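Local coordinates for protein inositol polyphosphate multikinase alpha (Arabidopsis thaliana, PDB 4FRF) that phosphorylates inositol phosphates with ATP over a broad range of substrates, converting inositol 1,4,5-trisphosphate into the 1,3,4,5,6-pentakisphosphate, at residues A[49-54]-A[191-196]; A[42-47]-A[201-206]; A[186-191]-A[261-266]. All blocks are in the same frame, centred on the assembly; numbering follows the deposited sequence.

Contact 1. Residues A[49-54]-A[191-196]; sequences IHRYFP and LLELKT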
loop_
_atom_site.group_PDB
_atom_site.type_symbol
_atom_site.label_atom_id
_atom_site.label_comp_id
_atom_site.label_asym_id
_atom_site.label_seq_id
_atom_site.Cartn_x
_atom_site.Cartn_y
_atom_site.Cartn_z
ATOM N N ILE A 49 16.547 4.066 -11.287
ATOM C CA ILE A 49 16.143 3.423 -10.040
ATOM C C ILE A 49 17.346 2.800 -9.349
ATOM O O ILE A 49 17.414 2.751 -8.121
ATOM C CB ILE A 49 15.039 2.343 -10.280
ATOM C CG1 ILE A 49 13.719 3.010 -10.662
ATOM C CG2 ILE A 49 14.837 1.454 -9.049
ATOM C CD1 ILE A 49 13.266 4.063 -9.697
ATOM N N HIS A 50 18.300 2.331 -10.147
ATOM C CA HIS A 50 19.510 1.691 -9.629
ATOM C C HIS A 50 20.196 2.587 -8.583
ATOM O O HIS A 50 20.743 2.101 -7.586
ATOM C CB HIS A 50 20.473 1.384 -10.778
ATOM C CG HIS A 50 20.178 0.104 -11.498
ATOM N ND1 HIS A 50 20.771 -1.096 -11.154
ATOM C CD2 HIS A 50 19.416 -0.151 -12.590
ATOM C CE1 HIS A 50 20.349 -2.044 -11.973
ATOM N NE2 HIS A 50 19.522 -1.498 -12.850
ATOM N N ARG A 51 20.098 3.897 -8.784
ATOM C CA ARG A 51 20.738 4.857 -7.898
ATOM C C ARG A 51 20.140 4.883 -6.484
ATOM O O ARG A 51 20.493 5.731 -5.683
ATOM C CB ARG A 51 20.658 6.254 -8.501
ATOM C CG ARG A 51 19.336 6.943 -8.232
ATOM C CD ARG A 51 19.295 8.336 -8.838
ATOM N NE ARG A 51 19.782 9.363 -7.910
ATOM C CZ ARG A 51 19.007 10.019 -7.046
ATOM N NH1 ARG A 51 17.717 9.746 -6.978
ATOM N NH2 ARG A 51 19.520 10.942 -6.249
ATOM N N TYR A 52 19.180 4.013 -6.207
ATOM C CA TYR A 52 18.597 3.942 -4.868
ATOM C C TYR A 52 19.037 2.680 -4.161
ATOM O O TYR A 52 18.378 2.217 -3.232
ATOM C CB TYR A 52 17.067 4.006 -4.929
ATOM C CG TYR A 52 16.534 5.357 -5.336
ATOM C CD1 TYR A 52 16.668 6.458 -4.497
ATOM C CD2 TYR A 52 15.890 5.535 -6.556
ATOM C CE1 TYR A 52 16.198 7.706 -4.868
ATOM C CE2 TYR A 52 15.419 6.781 -6.940
ATOM C CZ TYR A 52 15.588 7.866 -6.094
ATOM O OH TYR A 52 15.146 9.107 -6.470
ATOM N N PHE A 53 20.151 2.120 -4.617
ATOM C CA PHE A 53 20.611 0.841 -4.122
ATOM C C PHE A 53 22.126 0.861 -4.012
ATOM O O PHE A 53 22.818 1.262 -4.949
ATOM C CB PHE A 53 20.174 -0.291 -5.067
ATOM C CG PHE A 53 18.688 -0.572 -5.055
ATOM C CD1 PHE A 53 18.180 -1.669 -4.367
ATOM C CD2 PHE A 53 17.801 0.222 -5.794
ATOM C CE1 PHE A 53 16.794 -1.941 -4.374
ATOM C CE2 PHE A 53 16.415 -0.047 -5.796
ATOM C CZ PHE A 53 15.922 -1.125 -5.090
ATOM N N PRO A 54 22.658 0.413 -2.872
ATOM C CA PRO A 54 24.100 0.295 -2.785
ATOM C C PRO A 54 24.665 -0.298 -4.076
ATOM O O PRO A 54 24.154 -1.301 -4.562
ATOM C CB PRO A 54 24.301 -0.689 -1.619
ATOM C CG PRO A 54 22.900 -1.206 -1.266
ATOM C CD PRO A 54 21.981 -0.144 -1.692
ATOM N N LEU A 191 11.627 9.898 -2.905
ATOM C CA LEU A 191 10.650 8.927 -2.417
ATOM C C LEU A 191 9.537 8.692 -3.450
ATOM O O LEU A 191 9.063 7.557 -3.634
ATOM C CB LEU A 191 10.052 9.384 -1.094
ATOM C CG LEU A 191 10.937 9.184 0.135
ATOM C CD1 LEU A 191 10.179 9.569 1.411
ATOM C CD2 LEU A 191 11.403 7.749 0.210
ATOM N N LEU A 192 9.162 9.764 -4.145
ATOM C CA LEU A 192 8.152 9.697 -5.180
ATOM C C LEU A 192 8.555 8.818 -6.350
ATOM O O LEU A 192 7.770 7.948 -6.785
ATOM C CB LEU A 192 7.793 11.083 -5.663
ATOM C CG LEU A 192 6.873 11.824 -4.689
ATOM C CD1 LEU A 192 6.654 13.245 -5.144
ATOM C CD2 LEU A 192 5.520 11.093 -4.436
ATOM N N GLU A 193 9.769 9.017 -6.855
ATOM C CA GLU A 193 10.295 8.155 -7.912
ATOM C C GLU A 193 10.196 6.676 -7.558
ATOM O O GLU A 193 9.800 5.853 -8.391
ATOM C CB GLU A 193 11.730 8.506 -8.225
ATOM C CG GLU A 193 11.869 9.645 -9.196
ATOM C CD GLU A 193 13.273 9.820 -9.657
ATOM O OE1 GLU A 193 14.187 9.231 -9.034
ATOM O OE2 GLU A 193 13.475 10.560 -10.632
ATOM N N LEU A 194 10.567 6.340 -6.330
ATOM C CA LEU A 194 10.471 4.970 -5.849
ATOM C C LEU A 194 9.016 4.495 -5.821
ATOM O O LEU A 194 8.724 3.324 -6.104
ATOM C CB LEU A 194 11.062 4.861 -4.449
ATOM C CG LEU A 194 12.555 4.642 -4.302
ATOM C CD1 LEU A 194 13.018 5.234 -3.006
ATOM C CD2 LEU A 194 12.870 3.165 -4.354
ATOM N N LYS A 195 8.109 5.381 -5.408
ATOM C CA LYS A 195 6.708 5.018 -5.347
ATOM C C LYS A 195 6.221 4.600 -6.725
ATOM O O LYS A 195 5.738 3.476 -6.906
ATOM C CB LYS A 195 5.858 6.167 -4.830
ATOM C CG LYS A 195 4.352 5.909 -4.946
ATOM C CD LYS A 195 3.569 7.141 -4.603
ATOM C CE LYS A 195 2.289 7.194 -5.377
ATOM N NZ LYS A 195 1.946 8.615 -5.768
ATOM N N THR A 196 6.366 5.501 -7.700
ATOM C CA THR A 196 6.019 5.169 -9.059
ATOM C C THR A 196 6.516 3.777 -9.338
ATOM O O THR A 196 5.736 2.890 -9.624
ATOM C CB THR A 196 6.675 6.087 -10.057
ATOM O OG1 THR A 196 6.121 7.397 -9.946
ATOM C CG2 THR A 196 6.455 5.561 -11.466
#
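Tyr52 carries most of this contact, and its side chain uses both a ring face and a polar tip. The residue belongs to a type I turn from His50 to Phe53, and its CB already heads for helix 191-196. CG lies anti to the carbonyl carbon (chi1 -70°), which lays the ring against Leu194. Leu194 CG stands over one face in a CH-pi contact, 4.3 Å from the centroid of the Tyr52 ring, and Leu194 CD1 comes to 4.1 Å from Tyr52 CD1. Arg51 CG covers the opposite face, so the ring is held between two aliphatic groups. Farther out, CE2 and CZ pass Glu193 OE1, which lies at the ring edge, in the ring plane. At the tip, Tyr52 OH donates a hydrogen bond of 2.7 Å to Glu193 OE1, arriving from above a carboxylate turned 89° from the ring. Arg51 NH1 stays 4.1 Å from Glu193 OE1, too far for a salt bridge, although its charge may help keep the acid ionised. An alanine in place of Tyr52 has neither the hydroxyl that bonds Glu193 nor the ring that covers Leu194, and would probably loosen the seating of the turn on helix 187-200. Beyond the pair, Tyr52 shares backbone hydrogen bonding with Leu234, and both its ring and Leu194 rest on Val232, which fits the turn between helix 187-200 and the edge strand 231-235.

Contact 2. Residues A[42-47]-A[201-206]; sequences NTEVPE and QTLYHF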
loop_
_atom_site.group_PDB
_atom_site.type_symbol
_atom_site.label_atom_id
_atom_site.label_comp_id
_atom_site.label_asym_id
_atom_site.label_seq_id
_atom_site.Cartn_x
_atom_site.Cartn_y
_atom_site.Cartn_z
ATOM N N ASN A 42 20.210 -7.520 -13.507
ATOM C CA ASN A 42 18.843 -7.453 -14.060
ATOM C C ASN A 42 18.560 -6.181 -14.863
ATOM O O ASN A 42 18.574 -5.056 -14.331
ATOM C CB ASN A 42 17.789 -7.645 -12.961
ATOM C CG ASN A 42 16.356 -7.496 -13.480
ATOM O OD1 ASN A 42 16.079 -6.690 -14.372
ATOM N ND2 ASN A 42 15.441 -8.255 -12.897
ATOM N N THR A 43 18.235 -6.384 -16.134
ATOM C CA THR A 43 18.118 -5.292 -17.089
ATOM C C THR A 43 16.701 -4.736 -17.214
ATOM O O THR A 43 16.445 -3.850 -18.025
ATOM C CB THR A 43 18.617 -5.724 -18.488
ATOM O OG1 THR A 43 18.471 -4.633 -19.408
ATOM C CG2 THR A 43 17.822 -6.936 -18.997
ATOM N N GLU A 44 15.782 -5.245 -16.407
ATOM C CA GLU A 44 14.398 -4.789 -16.480
ATOM C C GLU A 44 14.119 -3.638 -15.504
ATOM O O GLU A 44 13.018 -3.087 -15.476
ATOM C CB GLU A 44 13.442 -5.950 -16.228
ATOM C CG GLU A 44 12.198 -5.942 -17.120
ATOM C CD GLU A 44 11.641 -7.339 -17.355
ATOM O OE1 GLU A 44 10.405 -7.484 -17.354
ATOM O OE2 GLU A 44 12.439 -8.296 -17.516
ATOM N N VAL A 45 15.127 -3.292 -14.704
ATOM C CA VAL A 45 15.040 -2.185 -13.753
ATOM C C VAL A 45 15.497 -0.899 -14.434
ATOM O O VAL A 45 16.649 -0.780 -14.803
ATOM C CB VAL A 45 15.970 -2.438 -12.535
ATOM C CG1 VAL A 45 15.652 -1.475 -11.410
ATOM C CG2 VAL A 45 15.873 -3.883 -12.064
ATOM N N PRO A 46 14.595 0.069 -14.614
ATOM C CA PRO A 46 15.116 1.275 -15.268
ATOM C C PRO A 46 16.304 1.835 -14.510
ATOM O O PRO A 46 16.456 1.562 -13.317
ATOM C CB PRO A 46 13.930 2.252 -15.245
ATOM C CG PRO A 46 13.030 1.766 -14.171
ATOM C CD PRO A 46 13.299 0.293 -13.950
ATOM N N GLU A 47 17.163 2.573 -15.212
ATOM C CA GLU A 47 18.486 2.924 -14.686
ATOM C C GLU A 47 18.431 4.035 -13.638
ATOM O O GLU A 47 19.327 4.134 -12.777
ATOM C CB GLU A 47 19.464 3.281 -15.825
ATOM C CG GLU A 47 20.247 2.074 -16.387
ATOM C CD GLU A 47 21.631 1.905 -15.739
ATOM O OE1 GLU A 47 22.093 2.857 -15.071
ATOM O OE2 GLU A 47 22.271 0.833 -15.918
ATOM N N GLN A 201 6.619 -2.384 -10.633
ATOM C CA GLN A 201 7.592 -3.483 -10.599
ATOM C C GLN A 201 7.055 -4.710 -9.873
ATOM O O GLN A 201 6.539 -4.605 -8.762
ATOM C CB GLN A 201 8.959 -3.034 -10.016
ATOM C CG GLN A 201 9.090 -3.038 -8.477
ATOM C CD GLN A 201 9.386 -4.421 -7.893
ATOM O OE1 GLN A 201 9.790 -5.347 -8.607
ATOM N NE2 GLN A 201 9.165 -4.569 -6.593
ATOM N N THR A 202 7.159 -5.870 -10.519
ATOM C CA THR A 202 6.808 -7.137 -9.874
ATOM C C THR A 202 7.988 -8.100 -9.814
ATOM O O THR A 202 7.799 -9.303 -9.682
ATOM C CB THR A 202 5.624 -7.859 -10.583
ATOM O OG1 THR A 202 6.061 -8.392 -11.834
ATOM C CG2 THR A 202 4.459 -6.913 -10.818
ATOM N N LEU A 203 9.204 -7.568 -9.870
ATOM C CA LEU A 203 10.400 -8.402 -9.908
ATOM C C LEU A 203 10.781 -8.909 -8.526
ATOM O O LEU A 203 11.058 -10.103 -8.334
ATOM C CB LEU A 203 11.558 -7.631 -10.529
ATOM C CG LEU A 203 11.274 -7.006 -11.898
ATOM C CD1 LEU A 203 12.246 -5.855 -12.219
ATOM C CD2 LEU A 203 11.301 -8.065 -12.990
ATOM N N TYR A 204 10.808 -8.004 -7.559
ATOM C CA TYR A 204 11.225 -8.381 -6.214
ATOM C C TYR A 204 10.174 -7.977 -5.187
ATOM O O TYR A 204 9.443 -6.989 -5.382
ATOM C CB TYR A 204 12.579 -7.749 -5.868
ATOM C CG TYR A 204 13.661 -8.023 -6.887
ATOM C CD1 TYR A 204 14.433 -9.174 -6.814
ATOM C CD2 TYR A 204 13.899 -7.141 -7.933
ATOM C CE1 TYR A 204 15.415 -9.443 -7.753
ATOM C CE2 TYR A 204 14.886 -7.395 -8.875
ATOM C CZ TYR A 204 15.636 -8.546 -8.782
ATOM O OH TYR A 204 16.609 -8.813 -9.720
ATOM N N HIS A 205 10.051 -8.801 -4.143
ATOM C CA HIS A 205 9.340 -8.424 -2.926
ATOM C C HIS A 205 10.358 -8.145 -1.838
ATOM O O HIS A 205 11.092 -9.055 -1.395
ATOM C CB HIS A 205 8.415 -9.541 -2.468
ATOM C CG HIS A 205 7.173 -9.666 -3.285
ATOM N ND1 HIS A 205 6.387 -10.801 -3.273
ATOM C CD2 HIS A 205 6.576 -8.800 -4.141
ATOM C CE1 HIS A 205 5.361 -10.628 -4.087
ATOM N NE2 HIS A 205 5.449 -9.421 -4.622
ATOM N N PHE A 206 10.395 -6.896 -1.390
ATOM C CA PHE A 206 11.405 -6.468 -0.445
ATOM C C PHE A 206 11.036 -6.762 1.014
ATOM O O PHE A 206 10.899 -5.850 1.818
ATOM C CB PHE A 206 11.715 -4.990 -0.658
ATOM C CG PHE A 206 12.461 -4.716 -1.927
ATOM C CD1 PHE A 206 13.848 -4.916 -1.995
ATOM C CD2 PHE A 206 11.785 -4.332 -3.075
ATOM C CE1 PHE A 206 14.551 -4.670 -3.177
ATOM C CE2 PHE A 206 12.468 -4.095 -4.263
ATOM C CZ PHE A 206 13.860 -4.254 -4.312
#
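Asn42 and Tyr204 point at each other tip to tip, the amide plane inclined at 52° to the phenol ring. With CG anti to its backbone N (chi1 176°), Asn42 extends its ND2 toward the hydroxyl. The resulting hydrogen bond from Asn42 ND2 to Tyr204 OH is weak, at 3.4 Å with an angle of 138° at the hydrogen. The stronger partner of that hydroxyl is Ser38 OG in helix 32-41, so the amide adds only a second, looser hold. Leu203 crosses Asn42 obliquely, and its CD1 methyl fits among three neighbours from the loop. It meets Val45 CG2 at 4.1 Å, obliquely again, while Glu44 CB lies 4.2 Å from the same Leu203 CD1. Each segment also braces its own shape. Asn42 OD1 accepts from Glu44 N at 2.5 Å, nearly along the C=O axis, and so the amide's two ends serve different segments. Within 201-206, Gln201 OE1 takes bonds from both Leu203 N and Tyr204 N, and Gln201 NE2 returns one of 2.7 Å to Tyr204 O. This fixes the path of the chain as it leaves helix 187-200 and enters strand 204-205, which pairs antiparallel with strand 241-242. Facing it, the bond from Glu44 N to Asn42 OD1 closes an Asx turn, here shaping the link between helix 32-41 and helix 47-50.

Contact 3. Residues A[186-191]-A[261-266]; sequences GILTQL and FIREIL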
loop_
_atom_site.group_PDB
_atom_site.type_symbol
_atom_site.label_atom_id
_atom_site.label_comp_id
_atom_site.label_asym_id
_atom_site.label_seq_id
_atom_site.Cartn_x
_atom_site.Cartn_y
_atom_site.Cartn_z
ATOM N N GLY A 186 15.234 16.711 -3.612
ATOM C CA GLY A 186 15.173 16.323 -2.218
ATOM C C GLY A 186 14.640 14.922 -1.991
ATOM O O GLY A 186 14.404 14.155 -2.936
ATOM N N ILE A 187 14.411 14.594 -0.734
ATOM C CA ILE A 187 13.942 13.290 -0.394
ATOM C C ILE A 187 12.531 13.038 -0.930
ATOM O O ILE A 187 12.201 11.914 -1.335
ATOM C CB ILE A 187 14.010 13.079 1.109
ATOM C CG1 ILE A 187 15.472 13.122 1.553
ATOM C CG2 ILE A 187 13.320 11.759 1.507
ATOM C CD1 ILE A 187 15.804 12.218 2.706
ATOM N N LEU A 188 11.714 14.084 -0.988
ATOM C CA LEU A 188 10.333 13.894 -1.416
ATOM C C LEU A 188 10.318 13.404 -2.860
ATOM O O LEU A 188 9.796 12.325 -3.158
ATOM C CB LEU A 188 9.496 15.175 -1.256
ATOM C CG LEU A 188 7.997 14.927 -1.488
ATOM C CD1 LEU A 188 7.503 13.860 -0.548
ATOM C CD2 LEU A 188 7.133 16.207 -1.376
ATOM N N THR A 189 10.973 14.164 -3.735
ATOM C CA THR A 189 11.120 13.775 -5.124
ATOM C C THR A 189 11.641 12.351 -5.218
ATOM O O THR A 189 11.137 11.545 -5.985
ATOM C CB THR A 189 12.106 14.686 -5.841
ATOM O OG1 THR A 189 11.660 16.043 -5.746
ATOM C CG2 THR A 189 12.240 14.292 -7.306
ATOM N N GLN A 190 12.684 12.054 -4.451
ATOM C CA GLN A 190 13.289 10.735 -4.485
ATOM C C GLN A 190 12.282 9.675 -4.039
ATOM O O GLN A 190 12.062 8.692 -4.744
ATOM C CB GLN A 190 14.583 10.696 -3.641
ATOM C CG GLN A 190 15.713 11.524 -4.235
ATOM C CD GLN A 190 16.955 11.630 -3.328
ATOM O OE1 GLN A 190 17.381 10.649 -2.700
ATOM N NE2 GLN A 190 17.572 12.811 -3.314
ATOM N N LEU A 191 11.627 9.898 -2.905
ATOM C CA LEU A 191 10.650 8.927 -2.417
ATOM C C LEU A 191 9.537 8.692 -3.450
ATOM O O LEU A 191 9.063 7.557 -3.634
ATOM C CB LEU A 191 10.052 9.384 -1.094
ATOM C CG LEU A 191 10.937 9.184 0.135
ATOM C CD1 LEU A 191 10.179 9.569 1.411
ATOM C CD2 LEU A 191 11.403 7.749 0.210
ATOM N N PHE A 261 3.578 11.645 5.541
ATOM C CA PHE A 261 4.126 12.287 6.750
ATOM C C PHE A 261 5.079 13.403 6.370
ATOM O O PHE A 261 5.011 14.517 6.892
ATOM C CB PHE A 261 4.881 11.287 7.577
ATOM C CG PHE A 261 4.047 10.545 8.545
ATOM C CD1 PHE A 261 4.225 10.730 9.904
ATOM C CD2 PHE A 261 3.193 9.542 8.118
ATOM C CE1 PHE A 261 3.522 9.958 10.829
ATOM C CE2 PHE A 261 2.460 8.782 9.038
ATOM C CZ PHE A 261 2.627 8.986 10.387
ATOM N N ILE A 262 5.956 13.096 5.431
ATOM C CA ILE A 262 6.933 14.036 4.970
ATOM C C ILE A 262 6.293 15.164 4.181
ATOM O O ILE A 262 6.775 16.283 4.185
ATOM C CB ILE A 262 8.020 13.321 4.160
ATOM C CG1 ILE A 262 8.908 12.539 5.114
ATOM C CG2 ILE A 262 8.841 14.307 3.353
ATOM C CD1 ILE A 262 9.798 11.567 4.460
ATOM N N ARG A 263 5.172 14.889 3.547
ATOM C CA ARG A 263 4.502 15.936 2.790
ATOM C C ARG A 263 3.776 16.918 3.724
ATOM O O ARG A 263 3.833 18.137 3.522
ATOM C CB ARG A 263 3.559 15.342 1.740
ATOM C CG ARG A 263 3.691 16.038 0.379
ATOM C CD ARG A 263 3.045 15.258 -0.769
ATOM N NE ARG A 263 1.651 15.605 -0.946
ATOM C CZ ARG A 263 0.719 14.736 -1.337
ATOM N NH1 ARG A 263 1.046 13.470 -1.615
ATOM N NH2 ARG A 263 -0.539 15.130 -1.475
ATOM N N GLU A 264 3.159 16.378 4.778
ATOM C CA GLU A 264 2.625 17.179 5.872
ATOM C C GLU A 264 3.645 18.203 6.290
ATOM O O GLU A 264 3.389 19.418 6.289
ATOM C CB GLU A 264 2.348 16.284 7.069
ATOM C CG GLU A 264 1.100 15.421 6.943
ATOM C CD GLU A 264 -0.099 16.017 7.674
ATOM O OE1 GLU A 264 0.099 16.620 8.770
ATOM O OE2 GLU A 264 -1.235 15.862 7.163
ATOM N N ILE A 265 4.826 17.698 6.625
ATOM C CA ILE A 265 5.876 18.505 7.197
ATOM C C ILE A 265 6.301 19.697 6.320
ATOM O O ILE A 265 6.781 20.682 6.842
ATOM C CB ILE A 265 7.078 17.628 7.622
ATOM C CG1 ILE A 265 6.653 16.687 8.755
ATOM C CG2 ILE A 265 8.252 18.479 8.065
ATOM C CD1 ILE A 265 7.739 15.730 9.229
ATOM N N LEU A 266 6.039 19.658 5.016
ATOM C CA LEU A 266 6.397 20.811 4.162
ATOM C C LEU A 266 5.273 21.842 3.999
ATOM O O LEU A 266 4.167 21.681 4.556
ATOM C CB LEU A 266 6.934 20.358 2.801
ATOM C CG LEU A 266 8.274 19.588 2.829
ATOM C CD1 LEU A 266 8.450 18.735 1.597
ATOM C CD2 LEU A 266 9.471 20.507 2.998
#
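Apolar contacts between branched side chains join two nearly antiparallel helices here. The axes of 187-191 and 261-265 approach to 10.8 Å with an angle of 151° between their directions, and the backbones come nearest where Leu188 CA lies 7.2 Å from Ile262 CA. Leu188 does most of the touching. Its CG is anti to the backbone N (chi1 -171°), and its two methyls divide the opposite surface between them. Leu188 CD1 meets Ile262 CG2 at 4.1 Å, the two side chains sliding past each other in opposite directions. The other methyl, Leu188 CD2, reaches Leu266 CD1 at 4.1 Å in a similar antiparallel pass. One turn farther along the first helix, Leu191 CD1 touches Ile262 CD1 at 3.7 Å, crossing that side chain at about a right angle. Ile262 therefore offers one branch to each leucine: CG2 to Leu188, CD1 to Leu191.

A second kind of contact uses the aliphatic part of a charged residue. Arg263 CG packs at 3.9 Å against Leu188 CD2, its chain meeting the leucine obliquely before bending at chi3.

Polar bonding serves the helices separately, for no hydrogen bond spans the pair. Gly186 occupies the N-cap position, and its carbonyl oxygen accepts from Gln190 N at 3.1 Å, opening the first turn. Gln190 belongs to another side of this helix: its OE1 accepts from Val232 N, and its NE2 donates to Pro230 O and His185 O. Helix 187-200 thus lies between the C-terminal helix 249-265, reached through Leu188 and Leu191, and the edge strand 231-235, while Phe261 and Ile265 of the C-terminal helix pack on helix 149-158.

In the fold
Helix 187-200 connects all three contacts. Its first turns form contact 3 and then, with Leu191 shared, contact 1; the chain leaving it supplies contact 2. The centres of contacts 1 and 2 lie about 11 Å apart, those of 1 and 3 about 14 Å, and those of 2 and 3 about 23 Å. Contacts 1 and 2 touch where Phe53 packs on Phe206, and contacts 1 and 3 where Tyr52 meets Gln190. Along the chain, contact 1 is nested within contact 2, whereas contact 3 crosses both. Consequently, the early segments 42-47 and 49-54 and the C-terminal helix 249-265 are gathered around one helix of the kinase fold.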